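Local coordinates for glucokinase (Streptomyces griseus, PDB 3VGL), which probably phosphorylates D-glucose to glucose 6-phosphate at the expense of ATP, as a glucokinase of the ROK family, at residues A[268-273]-A[290-295]. Sequence-based numbering, arbitrary orientation.
Sequences LVLDPI and AQVLAA
Leu270 carries most of the contact between residues 268-273 and 290-295, its CA lying 6.3 Å from that of Ala294. CB leaves the helix toward the strand. At the fork, Leu270 CG rests 3.5 Å from the backbone N of Ala294. CD1 lies against the Leu293-Ala294 peptide, 3.6 Å from Leu293 C, and also reaches the methyl CG1 of Val292 at 3.7 Å. CD2 meets Ala294 itself, with its CB at 3.7 Å and its CA close by. One isobutyl group thus spans three consecutive strand residues, meeting side-chain methyls at Val292 and Ala294 but main chain at Leu293, whose own side chain points away. Val292 holds CG1 anti to its backbone N (chi1 -179°), where this methyl meets both Leu270 CD1 and, more loosely, Ile273 CG2 at 4.3 Å. An alanine in place of Leu270 would probably open a gap over the Leu293-Ala294 peptide and leave Val292 CG1 with only the distant Ile273 methyl from this helical segment. Leu270 also touches Val258, and Arg274 NH2 hydrogen-bonds Val292 O. The axes of helical residues 268-273 and strand 291-294 run nearly antiparallel (164°), 8.5 Å apart at closest approach, as expected for a helix packed on its sheet in a beta-alpha-beta crossover, here joining parallel strands 255-259 and 291-294 in the actin-like ATPase fold.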
ATOM      1  N   LEU A 268     -24.396  16.681   2.514  1.00 22.12           N
ATOM      2  CA  LEU A 268     -24.491  15.212   2.466  1.00 22.19           C
ATOM      3  C   LEU A 268     -23.116  14.588   2.210  1.00 21.16           C
ATOM      4  O   LEU A 268     -22.727  13.627   2.881  1.00 21.65           O
ATOM      5  CB  LEU A 268     -25.499  14.735   1.418  1.00 22.57           C
ATOM      6  CG  LEU A 268     -25.672  13.209   1.303  1.00 23.77           C
ATOM      7  CD1 LEU A 268     -26.461  12.606   2.475  1.00 26.65           C
ATOM      8  CD2 LEU A 268     -26.317  12.849  -0.034  1.00 24.84           C
ATOM      9  N   VAL A 269     -22.399  15.171   1.262  1.00 19.79           N
ATOM     10  CA  VAL A 269     -21.032  14.735   0.925  1.00 18.19           C
ATOM     11  C   VAL A 269     -19.953  15.594   1.599  1.00 18.55           C
ATOM     12  O   VAL A 269     -18.912  15.067   1.987  1.00 16.59           O
ATOM     13  CB  VAL A 269     -20.848  14.621  -0.616  1.00 18.25           C
ATOM     14  CG1 VAL A 269     -21.005  15.971  -1.313  1.00 18.86           C
ATOM     15  CG2 VAL A 269     -19.513  13.975  -0.971  1.00 17.45           C
ATOM     16  N   LEU A 270     -20.205  16.895   1.778  1.00 17.84           N
ATOM     17  CA  LEU A 270     -19.173  17.760   2.354  1.00 18.28           C
ATOM     18  C   LEU A 270     -18.878  17.471   3.830  1.00 18.38           C
ATOM     19  O   LEU A 270     -17.717  17.577   4.267  1.00 17.62           O
ATOM     20  CB  LEU A 270     -19.481  19.252   2.160  1.00 18.79           C
ATOM     21  CG  LEU A 270     -18.812  19.983   1.000  1.00 17.76           C
ATOM     22  CD1 LEU A 270     -17.296  20.102   1.231  1.00 17.22           C
ATOM     23  CD2 LEU A 270     -19.110  19.292  -0.346  1.00 19.21           C
ATOM     24  N   ASP A 271     -19.904  17.115   4.605  1.00 19.65           N
ATOM     25  CA  ASP A 271     -19.693  16.862   6.030  1.00 20.46           C
ATOM     26  C   ASP A 271     -18.752  15.670   6.281  1.00 19.07           C
ATOM     27  O   ASP A 271     -17.769  15.834   7.002  1.00 18.70           O
ATOM     28  CB  ASP A 271     -21.033  16.740   6.772  1.00 22.69           C
ATOM     29  CG  ASP A 271     -20.859  16.432   8.260  1.00 27.09           C
ATOM     30  OD1 ASP A 271     -20.411  17.316   9.025  1.00 31.08           O
ATOM     31  OD2 ASP A 271     -21.177  15.295   8.666  1.00 32.14           O
ATOM     32  N   PRO A 272     -18.997  14.498   5.628  1.00 18.75           N
ATOM     33  CA  PRO A 272     -18.008  13.434   5.822  1.00 17.51           C
ATOM     34  C   PRO A 272     -16.632  13.785   5.268  1.00 15.99           C
ATOM     35  O   PRO A 272     -15.631  13.380   5.862  1.00 15.53           O
ATOM     36  CB  PRO A 272     -18.604  12.229   5.076  1.00 17.60           C
ATOM     37  CG  PRO A 272     -19.781  12.760   4.286  1.00 21.00           C
ATOM     38  CD  PRO A 272     -20.226  13.998   4.995  1.00 18.59           C
ATOM     39  N   ILE A 273     -16.573  14.532   4.161  1.00 15.67           N
ATOM     40  CA  ILE A 273     -15.247  14.903   3.607  1.00 14.64           C
ATOM     41  C   ILE A 273     -14.489  15.817   4.582  1.00 14.99           C
ATOM     42  O   ILE A 273     -13.301  15.615   4.861  1.00 14.20           O
ATOM     43  CB  ILE A 273     -15.372  15.552   2.230  1.00 14.81           C
ATOM     44  CG1 ILE A 273     -15.800  14.476   1.228  1.00 14.79           C
ATOM     45  CG2 ILE A 273     -14.044  16.163   1.814  1.00 14.08           C
ATOM     46  CD1 ILE A 273     -15.974  14.985  -0.251  1.00 15.30           C
ATOM     47  N   ALA A 290      -7.659  24.645   7.159  1.00 18.07           N
ATOM     48  CA  ALA A 290      -8.421  25.300   6.098  1.00 17.95           C
ATOM     49  C   ALA A 290      -9.898  25.007   6.248  1.00 17.68           C
ATOM     50  O   ALA A 290     -10.283  24.017   6.879  1.00 18.05           O
ATOM     51  CB  ALA A 290      -7.953  24.772   4.754  1.00 17.67           C
ATOM     52  N   GLN A 291     -10.724  25.872   5.663  1.00 18.35           N
ATOM     53  CA  GLN A 291     -12.133  25.568   5.472  1.00 18.25           C
ATOM     54  C   GLN A 291     -12.251  24.520   4.373  1.00 17.52           C
ATOM     55  O   GLN A 291     -11.388  24.427   3.478  1.00 17.96           O
ATOM     56  CB  GLN A 291     -12.907  26.810   5.046  1.00 19.17           C
ATOM     57  CG  GLN A 291     -12.883  27.892   6.125  1.00 21.44           C
ATOM     58  CD  GLN A 291     -13.545  29.149   5.646  1.00 24.47           C
ATOM     59  OE1 GLN A 291     -14.727  29.151   5.359  1.00 27.75           O
ATOM     60  NE2 GLN A 291     -12.779  30.231   5.556  1.00 30.02           N
ATOM     61  N   VAL A 292     -13.313  23.731   4.469  1.00 17.38           N
ATOM     62  CA  VAL A 292     -13.666  22.770   3.419  1.00 16.23           C
ATOM     63  C   VAL A 292     -15.095  23.101   3.029  1.00 17.36           C
ATOM     64  O   VAL A 292     -16.017  22.951   3.836  1.00 19.26           O
ATOM     65  CB  VAL A 292     -13.563  21.297   3.894  1.00 15.35           C
ATOM     66  CG1 VAL A 292     -13.932  20.357   2.733  1.00 15.74           C
ATOM     67  CG2 VAL A 292     -12.136  20.969   4.353  1.00 15.59           C
ATOM     68  N   LEU A 293     -15.261  23.554   1.792  1.00 16.90           N
ATOM     69  CA  LEU A 293     -16.536  24.145   1.346  1.00 18.17           C
ATOM     70  C   LEU A 293     -17.067  23.492   0.097  1.00 18.19           C
ATOM     71  O   LEU A 293     -16.301  23.120  -0.790  1.00 17.68           O
ATOM     72  CB  LEU A 293     -16.367  25.643   1.064  1.00 18.39           C
ATOM     73  CG  LEU A 293     -15.785  26.476   2.213  1.00 20.99           C
ATOM     74  CD1 LEU A 293     -15.459  27.876   1.723  1.00 22.40           C
ATOM     75  CD2 LEU A 293     -16.753  26.509   3.385  1.00 23.65           C
ATOM     76  N   ALA A 294     -18.389  23.363   0.005  1.00 18.58           N
ATOM     77  CA  ALA A 294     -18.997  22.973  -1.260  1.00 19.24           C
ATOM     78  C   ALA A 294     -18.864  24.115  -2.259  1.00 19.01           C
ATOM     79  O   ALA A 294     -18.985  25.293  -1.888  1.00 19.68           O
ATOM     80  CB  ALA A 294     -20.474  22.656  -1.053  1.00 20.30           C
ATOM     81  N   ALA A 295     -18.622  23.768  -3.521  1.00 18.30           N
ATOM     82  CA  ALA A 295     -18.748  24.728  -4.606  1.00 18.20           C
ATOM     83  C   ALA A 295     -20.142  25.349  -4.545  1.00 19.29           C
ATOM     84  O   ALA A 295     -21.154  24.646  -4.570  1.00 19.95           O
ATOM     85  CB  ALA A 295     -18.526  24.030  -5.963  1.00 17.78           C
TER